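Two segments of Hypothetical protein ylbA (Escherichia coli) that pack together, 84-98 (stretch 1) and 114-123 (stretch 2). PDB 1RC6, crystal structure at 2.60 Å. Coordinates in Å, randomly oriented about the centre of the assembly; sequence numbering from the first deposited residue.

Stretch 1, residues 84-98: FLYVISGNITAKAEG
Stretch 2, residues 114-123: GSLMTFVNAQ

The apolar centre gathers around F119. Its ring (chi1 49°, p; chi2 -100°) meets L85 obliquely, F119 CD1 to L85 CD1 at 3.6 Å. L85 is t,t. I92 (chi1 p) sets CD1 3.9 Å from F119 CB. A94 and F119 lie on the same face of the sheet, A94 CB to F119 CB 4.3 Å. A94 CA lies 4.1 Å from F119 CA, as fits a non-hydrogen-bonded pair. M117 (t,t,m) brings SD to 3.9 Å from L85 CB. These residues are all buried.

The strand through I92 to A96 and the strand through F119 to N121 run antiparallel at 168°, their axes 4.5 Å apart at closest. Both are extended. T93 pairs with V120: T93 N to V120 O is 2.8 Å, V120 N to T93 O 3.1 Å. K95 pairs with T118: K95 N to T118 O is 2.7 Å, T118 N to K95 O 2.9 Å. A122 N donates to N91 O at 2.8 Å, extending the ladder.

T93, K95, T118 and V120 lie on the more open face. T118 (p) adds a weak bond from OG1 to K95 O, 3.3 Å. K95 (m,t,t,t) leads its amine away.

At one edge, S115 OG (chi1 m) donates to E97 OE2 at 2.6 Å. At the other, the G90 backbone (phi/psi 96/-155) calls for glycine: a CB would jam against the carbonyl O of the residue before and come 3.2 Å from Q123 OE1.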

# COMPACT_ATOMS: atom_id res chain seq x y z
N PHE A 84 -5.24 4.27 -5.57
CA PHE A 84 -5.82 3.57 -4.43
C PHE A 84 -5.34 4.20 -3.14
O PHE A 84 -4.15 4.46 -2.96
CB PHE A 84 -5.41 2.09 -4.48
CG PHE A 84 -5.80 1.31 -3.25
CD1 PHE A 84 -4.99 1.31 -2.13
CD2 PHE A 84 -6.99 0.59 -3.22
CE1 PHE A 84 -5.36 0.61 -0.99
CE2 PHE A 84 -7.38 -0.12 -2.08
CZ PHE A 84 -6.56 -0.11 -0.96
N LEU A 85 -6.27 4.45 -2.23
CA LEU A 85 -5.93 5.06 -0.95
C LEU A 85 -6.41 4.18 0.20
O LEU A 85 -7.48 3.60 0.13
CB LEU A 85 -6.58 6.45 -0.85
CG LEU A 85 -6.41 7.26 0.45
CD1 LEU A 85 -6.80 8.71 0.22
CD2 LEU A 85 -7.25 6.65 1.55
N TYR A 86 -5.61 4.09 1.26
CA TYR A 86 -5.98 3.30 2.42
C TYR A 86 -5.68 4.07 3.70
O TYR A 86 -4.56 4.52 3.93
CB TYR A 86 -5.20 1.99 2.43
CG TYR A 86 -5.45 1.17 3.67
CD1 TYR A 86 -6.49 0.24 3.71
CD2 TYR A 86 -4.69 1.36 4.82
CE1 TYR A 86 -6.77 -0.47 4.87
CE2 TYR A 86 -4.96 0.66 5.99
CZ TYR A 86 -6.01 -0.25 6.01
OH TYR A 86 -6.33 -0.91 7.18
N VAL A 87 -6.70 4.23 4.53
CA VAL A 87 -6.54 4.95 5.78
C VAL A 87 -5.90 4.04 6.81
O VAL A 87 -6.55 3.13 7.33
CB VAL A 87 -7.87 5.45 6.34
CG1 VAL A 87 -7.63 6.15 7.67
CG2 VAL A 87 -8.54 6.40 5.33
N ILE A 88 -4.63 4.28 7.08
CA ILE A 88 -3.91 3.50 8.06
C ILE A 88 -4.46 3.81 9.45
O ILE A 88 -4.57 2.92 10.30
CB ILE A 88 -2.40 3.83 7.98
CG1 ILE A 88 -1.85 3.38 6.62
CG2 ILE A 88 -1.65 3.15 9.10
CD1 ILE A 88 -0.48 3.92 6.30
N SER A 89 -4.82 5.06 9.68
CA SER A 89 -5.36 5.47 10.97
C SER A 89 -5.91 6.90 10.89
O SER A 89 -5.46 7.70 10.07
CB SER A 89 -4.27 5.44 12.02
OG SER A 89 -3.38 6.51 11.79
N GLY A 90 -6.88 7.20 11.75
CA GLY A 90 -7.45 8.53 11.76
C GLY A 90 -8.72 8.60 10.95
O GLY A 90 -9.39 7.60 10.76
N ASN A 91 -9.03 9.80 10.46
CA ASN A 91 -10.23 10.01 9.67
C ASN A 91 -9.99 11.06 8.64
O ASN A 91 -9.51 12.15 8.97
CB ASN A 91 -11.40 10.45 10.55
CG ASN A 91 -12.01 9.31 11.30
OD1 ASN A 91 -11.45 8.83 12.28
ND2 ASN A 91 -13.18 8.85 10.83
N ILE A 92 -10.35 10.75 7.40
CA ILE A 92 -10.17 11.68 6.31
C ILE A 92 -11.45 11.79 5.50
O ILE A 92 -12.42 11.06 5.71
CB ILE A 92 -9.04 11.22 5.35
CG1 ILE A 92 -9.52 10.03 4.53
CG2 ILE A 92 -7.81 10.81 6.14
CD1 ILE A 92 -8.93 10.02 3.14
N THR A 93 -11.44 12.72 4.55
CA THR A 93 -12.58 12.94 3.69
C THR A 93 -12.06 12.92 2.28
O THR A 93 -11.35 13.82 1.84
CB THR A 93 -13.24 14.31 3.99
OG1 THR A 93 -13.75 14.30 5.32
CG2 THR A 93 -14.37 14.60 3.01
N ALA A 94 -12.41 11.87 1.55
CA ALA A 94 -11.96 11.73 0.18
C ALA A 94 -13.06 12.14 -0.77
O ALA A 94 -14.24 12.09 -0.42
CB ALA A 94 -11.54 10.30 -0.09
N LYS A 95 -12.66 12.52 -1.97
CA LYS A 95 -13.62 12.92 -2.98
C LYS A 95 -13.18 12.47 -4.36
O LYS A 95 -12.02 12.62 -4.74
CB LYS A 95 -13.82 14.43 -2.95
CG LYS A 95 -14.49 14.94 -1.69
CD LYS A 95 -14.82 16.43 -1.76
CE LYS A 95 -15.71 16.85 -0.60
NZ LYS A 95 -16.25 18.22 -0.78
N ALA A 96 -14.12 11.91 -5.10
CA ALA A 96 -13.88 11.43 -6.46
C ALA A 96 -15.20 11.16 -7.17
O ALA A 96 -16.21 10.84 -6.53
CB ALA A 96 -13.03 10.15 -6.44
N GLU A 97 -15.19 11.30 -8.49
CA GLU A 97 -16.37 11.08 -9.31
C GLU A 97 -17.61 11.72 -8.69
O GLU A 97 -18.68 11.10 -8.59
CB GLU A 97 -16.58 9.58 -9.53
CG GLU A 97 -15.37 8.90 -10.15
CD GLU A 97 -15.68 7.53 -10.72
OE1 GLU A 97 -16.42 6.76 -10.07
OE2 GLU A 97 -15.16 7.20 -11.80
N GLY A 98 -17.46 12.97 -8.26
CA GLY A 98 -18.56 13.71 -7.67
C GLY A 98 -19.08 13.24 -6.34
O GLY A 98 -19.98 13.87 -5.79
N GLY A 114 -8.30 8.29 -14.80
CA GLY A 114 -8.95 9.55 -15.07
C GLY A 114 -9.68 10.22 -13.91
O GLY A 114 -9.64 11.45 -13.79
N SER A 115 -10.34 9.43 -13.07
CA SER A 115 -11.06 10.00 -11.95
C SER A 115 -10.17 10.51 -10.84
O SER A 115 -9.90 9.79 -9.88
CB SER A 115 -12.05 8.98 -11.38
OG SER A 115 -13.05 8.68 -12.33
N LEU A 116 -9.70 11.74 -10.98
CA LEU A 116 -8.87 12.37 -9.97
C LEU A 116 -9.48 12.20 -8.59
O LEU A 116 -10.71 12.16 -8.42
CB LEU A 116 -8.75 13.86 -10.26
CG LEU A 116 -7.52 14.28 -11.06
CD1 LEU A 116 -7.21 13.24 -12.14
CD2 LEU A 116 -7.77 15.67 -11.64
N MET A 117 -8.62 12.09 -7.59
CA MET A 117 -9.04 11.90 -6.21
C MET A 117 -8.51 13.05 -5.36
O MET A 117 -7.42 13.57 -5.61
CB MET A 117 -8.47 10.58 -5.70
CG MET A 117 -8.42 10.43 -4.20
SD MET A 117 -7.31 9.09 -3.64
CE MET A 117 -8.02 7.63 -4.49
N THR A 118 -9.30 13.48 -4.38
CA THR A 118 -8.86 14.54 -3.48
C THR A 118 -9.15 14.02 -2.10
O THR A 118 -10.02 13.18 -1.92
CB THR A 118 -9.60 15.87 -3.70
OG1 THR A 118 -11.01 15.63 -3.74
CG2 THR A 118 -9.13 16.53 -4.99
N PHE A 119 -8.38 14.48 -1.12
CA PHE A 119 -8.59 14.01 0.23
C PHE A 119 -7.98 14.97 1.21
O PHE A 119 -7.02 15.66 0.90
CB PHE A 119 -7.97 12.62 0.43
CG PHE A 119 -6.57 12.53 -0.06
CD1 PHE A 119 -6.28 11.97 -1.30
CD2 PHE A 119 -5.53 13.06 0.70
CE1 PHE A 119 -4.97 11.94 -1.79
CE2 PHE A 119 -4.22 13.04 0.22
CZ PHE A 119 -3.94 12.48 -1.02
N VAL A 120 -8.56 15.01 2.40
CA VAL A 120 -8.10 15.90 3.43
C VAL A 120 -8.36 15.28 4.77
O VAL A 120 -9.29 14.49 4.94
CB VAL A 120 -8.82 17.26 3.37
CG1 VAL A 120 -8.50 18.08 4.61
CG2 VAL A 120 -8.39 18.01 2.15
N ASN A 121 -7.52 15.65 5.71
CA ASN A 121 -7.66 15.17 7.06
C ASN A 121 -9.01 15.68 7.54
O ASN A 121 -9.35 16.85 7.33
CB ASN A 121 -6.57 15.73 7.93
CG ASN A 121 -6.44 15.00 9.21
OD1 ASN A 121 -7.32 14.22 9.58
ND2 ASN A 121 -5.35 15.23 9.92
N ALA A 122 -9.77 14.81 8.19
CA ALA A 122 -11.09 15.19 8.67
C ALA A 122 -11.12 15.37 10.18
O ALA A 122 -12.18 15.64 10.76
CB ALA A 122 -12.11 14.15 8.25
N GLN A 123 -9.97 15.22 10.82
CA GLN A 123 -9.91 15.38 12.26
C GLN A 123 -8.82 16.34 12.70
O GLN A 123 -8.07 16.84 11.88
CB GLN A 123 -9.74 14.02 12.93
CG GLN A 123 -8.41 13.35 12.72
CD GLN A 123 -8.37 11.96 13.34
OE1 GLN A 123 -7.31 11.44 13.69
NE2 GLN A 123 -9.55 11.35 13.48